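Probable glucarate dehydratase (Mycobacterium smegmatis str. MC2 155, PDB 3VDG) probably dehydrates glucarate or a related acid sugar, as a metal-dependent member of the enolase superfamily. Local coordinates at residues Y55-L63 / G73-L82; I205-I213 / L386-Q394. All coordinates share one frame; numbering follows the deposited sequence. Where two conformers were deposited one is given.

Interaction 1. Residues Y55-L63 / G73-L82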
# COMPACT_ATOMS: atom_id res chain seq x y z
N TYR A 55 -7.33 -35.10 -8.26
CA TYR A 55 -7.42 -34.31 -7.02
C TYR A 55 -6.51 -33.10 -7.09
O TYR A 55 -5.37 -33.17 -7.58
CB TYR A 55 -7.04 -35.15 -5.81
CG TYR A 55 -7.93 -36.35 -5.67
CD1 TYR A 55 -9.11 -36.27 -4.95
CD2 TYR A 55 -7.62 -37.54 -6.33
CE1 TYR A 55 -9.95 -37.36 -4.85
CE2 TYR A 55 -8.46 -38.64 -6.23
CZ TYR A 55 -9.62 -38.54 -5.50
OH TYR A 55 -10.46 -39.61 -5.39
N ALA A 56 -7.03 -31.98 -6.59
CA ALA A 56 -6.26 -30.76 -6.42
C ALA A 56 -5.77 -30.76 -4.96
O ALA A 56 -6.48 -31.24 -4.07
CB ALA A 56 -7.16 -29.56 -6.67
N LEU A 57 -4.58 -30.21 -4.72
CA LEU A 57 -3.98 -30.18 -3.36
C LEU A 57 -3.96 -28.78 -2.76
O LEU A 57 -3.68 -27.81 -3.47
CB LEU A 57 -2.53 -30.67 -3.42
CG LEU A 57 -2.21 -31.99 -4.12
CD1 LEU A 57 -0.70 -32.23 -4.07
CD2 LEU A 57 -2.99 -33.13 -3.50
N ARG A 58 -4.25 -28.65 -1.47
CA ARG A 58 -4.07 -27.38 -0.74
C ARG A 58 -3.51 -27.71 0.64
O ARG A 58 -3.57 -28.87 1.08
CB ARG A 58 -5.38 -26.60 -0.61
CG ARG A 58 -6.07 -26.32 -1.94
CD ARG A 58 -5.34 -25.26 -2.75
NE ARG A 58 -5.62 -23.91 -2.26
CZ ARG A 58 -5.10 -22.82 -2.79
NH1 ARG A 58 -4.26 -22.92 -3.83
NH2 ARG A 58 -5.41 -21.64 -2.28
N ALA A 59 -2.92 -26.71 1.30
CA ALA A 59 -2.46 -26.86 2.69
C ALA A 59 -3.26 -25.87 3.53
O ALA A 59 -3.38 -24.70 3.18
CB ALA A 59 -0.97 -26.60 2.80
N VAL A 60 -3.85 -26.37 4.60
CA VAL A 60 -4.59 -25.53 5.55
C VAL A 60 -3.66 -25.17 6.69
O VAL A 60 -3.00 -26.05 7.29
CB VAL A 60 -5.81 -26.28 6.09
CG1 VAL A 60 -6.42 -25.53 7.28
CG2 VAL A 60 -6.83 -26.49 4.97
N ILE A 61 -3.57 -23.87 6.98
CA ILE A 61 -2.81 -23.37 8.11
C ILE A 61 -3.76 -23.03 9.24
O ILE A 61 -4.71 -22.29 9.05
CB ILE A 61 -1.97 -22.10 7.78
CG1 ILE A 61 -0.68 -22.47 7.04
CG2 ILE A 61 -1.53 -21.38 9.06
CD1 ILE A 61 -0.90 -22.96 5.63
N GLN A 62 -3.50 -23.60 10.41
CA GLN A 62 -4.20 -23.20 11.63
C GLN A 62 -3.13 -22.57 12.50
O GLN A 62 -2.16 -23.23 12.91
CB GLN A 62 -4.83 -24.41 12.33
CG GLN A 62 -6.18 -24.82 11.74
CD GLN A 62 -6.64 -26.19 12.23
OE1 GLN A 62 -5.97 -27.19 12.01
NE2 GLN A 62 -7.78 -26.23 12.90
N LEU A 63 -3.25 -21.26 12.71
CA LEU A 63 -2.19 -20.52 13.39
C LEU A 63 -2.67 -20.29 14.82
O LEU A 63 -3.66 -19.60 15.03
CB LEU A 63 -1.94 -19.18 12.68
CG LEU A 63 -0.86 -18.31 13.31
CD1 LEU A 63 0.50 -18.96 13.09
CD2 LEU A 63 -0.85 -16.89 12.76
N GLY A 73 -5.41 -19.90 7.28
CA GLY A 73 -4.86 -19.49 5.99
C GLY A 73 -4.90 -20.72 5.09
O GLY A 73 -5.09 -21.85 5.58
N GLU A 74 -4.68 -20.52 3.79
CA GLU A 74 -4.75 -21.63 2.84
C GLU A 74 -3.77 -21.34 1.72
O GLU A 74 -3.65 -20.19 1.27
CB GLU A 74 -6.17 -21.76 2.26
CG GLU A 74 -6.34 -22.90 1.24
CD GLU A 74 -7.70 -22.86 0.56
OE1 GLU A 74 -8.70 -22.42 1.18
OE2 GLU A 74 -7.80 -23.30 -0.61
N THR A 75 -3.07 -22.38 1.27
CA THR A 75 -2.03 -22.19 0.26
C THR A 75 -1.86 -23.49 -0.54
O THR A 75 -2.66 -24.43 -0.39
CB THR A 75 -0.72 -21.77 0.97
OG1 THR A 75 0.32 -21.53 0.01
CG2 THR A 75 -0.27 -22.85 1.93
N TYR A 76 -0.84 -23.54 -1.38
CA TYR A 76 -0.52 -24.75 -2.16
C TYR A 76 -0.01 -25.87 -1.26
O TYR A 76 0.31 -25.63 -0.09
CB TYR A 76 0.54 -24.41 -3.23
CG TYR A 76 0.30 -23.05 -3.88
CD1 TYR A 76 -0.76 -22.88 -4.78
CD2 TYR A 76 1.08 -21.94 -3.54
CE1 TYR A 76 -1.02 -21.62 -5.36
CE2 TYR A 76 0.83 -20.68 -4.10
CZ TYR A 76 -0.21 -20.53 -5.01
OH TYR A 76 -0.48 -19.30 -5.57
N ALA A 77 0.13 -27.08 -1.80
CA ALA A 77 0.61 -28.21 -1.00
C ALA A 77 1.71 -29.05 -1.64
O ALA A 77 1.92 -30.19 -1.24
CB ALA A 77 -0.54 -29.11 -0.59
N ASP A 78 2.41 -28.50 -2.63
CA ASP A 78 3.57 -29.23 -3.17
C ASP A 78 4.56 -29.58 -2.06
O ASP A 78 4.68 -28.86 -1.08
CB ASP A 78 4.27 -28.42 -4.26
CG ASP A 78 3.47 -28.35 -5.57
OD1 ASP A 78 2.27 -28.73 -5.60
OD2 ASP A 78 4.05 -27.90 -6.58
N THR A 79 5.28 -30.69 -2.23
CA THR A 79 6.29 -31.15 -1.26
C THR A 79 7.22 -30.06 -0.71
O THR A 79 7.35 -29.87 0.51
CB THR A 79 7.15 -32.27 -1.88
OG1 THR A 79 6.29 -33.35 -2.24
CG2 THR A 79 8.20 -32.76 -0.89
N VAL A 80 7.90 -29.37 -1.60
CA VAL A 80 8.89 -28.37 -1.17
C VAL A 80 8.21 -27.20 -0.45
O VAL A 80 8.76 -26.62 0.48
CB VAL A 80 9.73 -27.89 -2.38
CG1 VAL A 80 8.82 -27.33 -3.46
CG2 VAL A 80 10.74 -26.85 -1.95
N HIS A 81 6.99 -26.85 -0.87
CA HIS A 81 6.24 -25.78 -0.20
C HIS A 81 5.87 -26.18 1.22
O HIS A 81 5.96 -25.37 2.13
CB HIS A 81 4.98 -25.43 -1.01
CG HIS A 81 4.32 -24.12 -0.60
ND1 HIS A 81 4.97 -22.94 -0.62
CD2 HIS A 81 3.00 -23.83 -0.21
CE1 HIS A 81 4.12 -21.94 -0.24
NE2 HIS A 81 2.92 -22.50 0.02
N LEU A 82 5.44 -27.42 1.42
CA LEU A 82 5.14 -27.90 2.78
C LEU A 82 6.34 -27.79 3.73
O LEU A 82 6.19 -27.44 4.92
CB LEU A 82 4.64 -29.35 2.76
CG LEU A 82 3.28 -29.58 2.10
CD1 LEU A 82 2.93 -31.06 2.19
CD2 LEU A 82 2.20 -28.74 2.75
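In the N-terminal capping region of this enolase-superfamily fold, a beta hairpin pairs strand 55-65 with strand 70-75, here Ala59 to Ile61 against Thr75 to Gly73. Ala59 N reaches Thr75 O at 2.8 Å and Thr75 N returns to Ala59 O; Ile61 and Gly73 bond likewise. Between them Val60 faces Glu74 as a non-hydrogen-bonded pair. On the face carrying Ala59, Ile61 and Thr75, Ile61 CD1 and Thr75 CG2 make an apolar contact of branched side chains, and the small Ala59 fits its CB 3.8 Å from Leu82 CD2 where helix 79-92 begins. A chi1 of -178° swings Thr75 OG1 away from the backbone N and toward His81, whose NE2 donates to it.

On the face of Val60, the flexible charged side chains of Arg58 and Glu74 meet over adjacent strands in a buried salt bridge. Leu348 N and Ser351 N also bond the Glu74 carboxylate, while Ser351 OG bonds Arg58 NH2, tying the hairpin to the barrel domain. Bends at chi2 and chi3 carry Arg58 over the neighbouring strand, with Thr75 O over one guanidinium face. Arg58 NE meets the anti lone pair of Glu74 OE2 at 2.8 Å, the carboxylate turned 82° from the guanidinium.

Interaction 2. Residues I205-I213 / L386-Q394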
# COMPACT_ATOMS: atom_id res chain seq x y z
N ILE A 205 -23.93 -20.87 -14.95
CA ILE A 205 -24.61 -19.61 -14.68
C ILE A 205 -26.02 -19.77 -14.10
O ILE A 205 -26.46 -18.95 -13.29
CB ILE A 205 -24.63 -18.74 -15.93
CG1 ILE A 205 -23.20 -18.24 -16.23
CG2 ILE A 205 -25.58 -17.57 -15.75
CD1 ILE A 205 -23.01 -17.71 -17.63
N ASP A 206 -26.73 -20.83 -14.48
CA ASP A 206 -28.01 -21.18 -13.83
C ASP A 206 -27.79 -21.43 -12.35
O ASP A 206 -28.61 -21.06 -11.53
CB ASP A 206 -28.62 -22.45 -14.44
CG ASP A 206 -29.25 -22.20 -15.80
OD1 ASP A 206 -29.37 -21.02 -16.18
OD2 ASP A 206 -29.61 -23.18 -16.49
N GLU A 207 -26.69 -22.09 -12.01
CA GLU A 207 -26.43 -22.46 -10.62
C GLU A 207 -25.88 -21.28 -9.79
O GLU A 207 -26.31 -21.06 -8.66
CB GLU A 207 -25.52 -23.70 -10.59
CG GLU A 207 -24.85 -24.04 -9.27
CD GLU A 207 -25.76 -24.76 -8.30
OE1 GLU A 207 -26.97 -24.90 -8.58
OE2 GLU A 207 -25.25 -25.18 -7.24
N TYR A 208 -24.98 -20.48 -10.36
CA TYR A 208 -24.27 -19.45 -9.59
C TYR A 208 -24.66 -18.01 -9.87
O TYR A 208 -24.49 -17.14 -9.03
CB TYR A 208 -22.75 -19.62 -9.75
CG TYR A 208 -22.26 -20.89 -9.08
CD1 TYR A 208 -21.93 -20.90 -7.74
CD2 TYR A 208 -22.16 -22.07 -9.78
CE1 TYR A 208 -21.51 -22.05 -7.10
CE2 TYR A 208 -21.73 -23.24 -9.15
CZ TYR A 208 -21.40 -23.21 -7.82
OH TYR A 208 -20.96 -24.35 -7.18
N GLY A 209 -25.17 -17.74 -11.07
CA GLY A 209 -25.60 -16.38 -11.41
C GLY A 209 -24.49 -15.46 -11.88
O GLY A 209 -24.69 -14.25 -11.97
N PHE A 210 -23.31 -16.02 -12.20
CA PHE A 210 -22.17 -15.21 -12.64
C PHE A 210 -22.57 -14.26 -13.76
O PHE A 210 -23.28 -14.65 -14.68
CB PHE A 210 -21.00 -16.09 -13.09
CG PHE A 210 -20.48 -17.02 -12.04
CD1 PHE A 210 -20.07 -16.53 -10.80
CD2 PHE A 210 -20.35 -18.38 -12.30
CE1 PHE A 210 -19.56 -17.38 -9.84
CE2 PHE A 210 -19.85 -19.24 -11.34
CZ PHE A 210 -19.45 -18.75 -10.10
N SER A 211 -22.08 -13.03 -13.70
CA SER A 211 -22.40 -11.96 -14.65
C SER A 211 -21.30 -11.70 -15.67
O SER A 211 -21.45 -10.81 -16.50
CB SER A 211 -22.60 -10.65 -13.88
OG SER A 211 -21.35 -10.21 -13.36
N ALA A 212 -20.17 -12.40 -15.53
CA ALA A 212 -19.01 -12.25 -16.44
C ALA A 212 -18.48 -13.65 -16.70
O ALA A 212 -18.68 -14.56 -15.88
CB ALA A 212 -17.92 -11.37 -15.83
N ILE A 213 -17.84 -13.86 -17.84
CA ILE A 213 -17.48 -15.21 -18.24
C ILE A 213 -16.04 -15.24 -18.74
O ILE A 213 -15.62 -14.37 -19.51
CB ILE A 213 -18.40 -15.72 -19.38
CG1 ILE A 213 -19.87 -15.68 -18.97
CG2 ILE A 213 -18.00 -17.12 -19.80
CD1 ILE A 213 -20.82 -16.05 -20.11
N LEU A 386 -20.42 -18.31 2.92
CA LEU A 386 -19.94 -17.88 1.60
C LEU A 386 -20.84 -18.32 0.43
O LEU A 386 -20.38 -18.91 -0.54
CB LEU A 386 -18.52 -18.41 1.36
CG LEU A 386 -17.46 -17.85 2.34
CD1 LEU A 386 -16.12 -18.52 2.15
CD2 LEU A 386 -17.32 -16.33 2.25
N ASN A 387 -22.12 -18.00 0.53
CA ASN A 387 -23.07 -18.36 -0.53
C ASN A 387 -22.95 -17.48 -1.75
O ASN A 387 -22.76 -16.27 -1.65
CB ASN A 387 -24.51 -18.26 -0.00
CG ASN A 387 -24.78 -19.25 1.12
OD1 ASN A 387 -24.11 -20.28 1.25
ND2 ASN A 387 -25.77 -18.93 1.94
N PHE A 388 -23.09 -18.08 -2.93
CA PHE A 388 -23.14 -17.29 -4.14
C PHE A 388 -24.60 -16.96 -4.45
O PHE A 388 -25.46 -17.83 -4.41
CB PHE A 388 -22.55 -18.06 -5.31
CG PHE A 388 -21.06 -18.14 -5.28
CD1 PHE A 388 -20.29 -17.30 -6.08
CD2 PHE A 388 -20.42 -19.01 -4.41
CE1 PHE A 388 -18.90 -17.38 -6.05
CE2 PHE A 388 -19.04 -19.09 -4.37
CZ PHE A 388 -18.28 -18.27 -5.18
N CYS A 389 -24.87 -15.70 -4.76
CA CYS A 389 -26.22 -15.32 -5.14
C CYS A 389 -26.10 -14.29 -6.23
O CYS A 389 -25.43 -13.26 -6.07
CB CYS A 389 -27.01 -14.75 -3.95
SG CYS A 389 -28.67 -14.17 -4.43
N ASP A 390 -26.70 -14.59 -7.38
CA ASP A 390 -26.60 -13.70 -8.51
C ASP A 390 -25.14 -13.37 -8.83
O ASP A 390 -24.81 -12.24 -9.21
CB ASP A 390 -27.37 -12.40 -8.26
CG ASP A 390 -28.87 -12.63 -8.09
OD1 ASP A 390 -29.35 -13.70 -8.52
OD2 ASP A 390 -29.55 -11.75 -7.52
N GLY A 391 -24.27 -14.37 -8.70
CA GLY A 391 -22.90 -14.22 -9.21
C GLY A 391 -21.96 -13.55 -8.21
O GLY A 391 -20.80 -13.32 -8.52
N GLU A 392 -22.44 -13.25 -7.00
CA GLU A 392 -21.63 -12.52 -6.04
C GLU A 392 -21.71 -13.16 -4.66
O GLU A 392 -22.63 -13.92 -4.36
CB GLU A 392 -22.05 -11.05 -5.99
CG GLU A 392 -23.52 -10.88 -5.65
CD GLU A 392 -23.98 -9.44 -5.61
OE1 GLU A 392 -25.01 -9.17 -4.95
OE2 GLU A 392 -23.32 -8.57 -6.23
N VAL A 393 -20.69 -12.88 -3.84
CA VAL A 393 -20.64 -13.39 -2.47
C VAL A 393 -20.67 -12.17 -1.53
O VAL A 393 -19.87 -11.26 -1.69
CB VAL A 393 -19.34 -14.16 -2.18
CG1 VAL A 393 -19.33 -14.69 -0.74
CG2 VAL A 393 -19.15 -15.29 -3.19
N GLN A 394 -21.60 -12.15 -0.60
CA GLN A 394 -21.69 -11.08 0.35
C GLN A 394 -20.48 -11.09 1.29
O GLN A 394 -20.11 -12.12 1.72
CB GLN A 394 -22.99 -11.21 1.13
CG GLN A 394 -23.19 -10.09 2.10
CD GLN A 394 -24.65 -9.86 2.49
OE1 GLN A 394 -25.35 -10.78 2.90
NE2 GLN A 394 -25.10 -8.62 2.36
O HOH W 1 -20.69 -11.87 -11.48
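Tyr208 and Phe388 bring together the C-terminal end of helix 194-208 and the tight hairpin 388-394 in an aromatic cluster completed by Phe210. The Tyr208 ring turns its edge to the face of Phe388 in a T-shaped pair, with centroids 5.5 Å apart and planes at 90°; its CD1 lies 3.8 Å from Phe388 CG. Phe210 approaches the same ring obliquely, its CE1 3.8 Å from Phe388 CD1. Phenylalanine suits position 388 because its flat ring can take the Tyr208 edge on a face, meet Phe210 CE1, and hold Val393 CG2 over the centre of one face, all at once.

Backbone contacts are close but sparsely bonded. Gly391 N gives a weak hydrogen bond to Tyr208 O (2.8 Å, bent to 127°). Gly209, leaving the helix, and Gly391, in the type I' turn from Cys389 to Glu392, both have the positive phi that glycine adopts readily, and they let the two segments come within 3.6 Å between Phe210 CA and Gly391 CA.

Water supplies a further link: one molecule accepts from Ser211 N at 2.9 Å and donates to Gly391 O at 3.3 Å.

Around this seam, strand 166-174 pairs with the hairpin through Phe169 and Val167 and with Ala212 through Ala171, while Leu352 of helix 349-360 packs against Phe388.

How the interactions relate
The two contacts occupy different parts of the enolase-superfamily architecture. Interaction 1 lies in the N-terminal sheet and the turn leading from it, whereas interaction 2 joins a helix end to the hairpin beside the first strand of the barrel, 166-174. Their centres are 26 Å apart, and their nearest atoms, about 8 Å apart, do not touch. Helix 349-360 touches both, through the neighbouring residues Ser351 and Leu352. In interaction 1 the Tyr76 side chain lies about 12 Å from the sodium ion held by Asp244, Glu269 and Asn292.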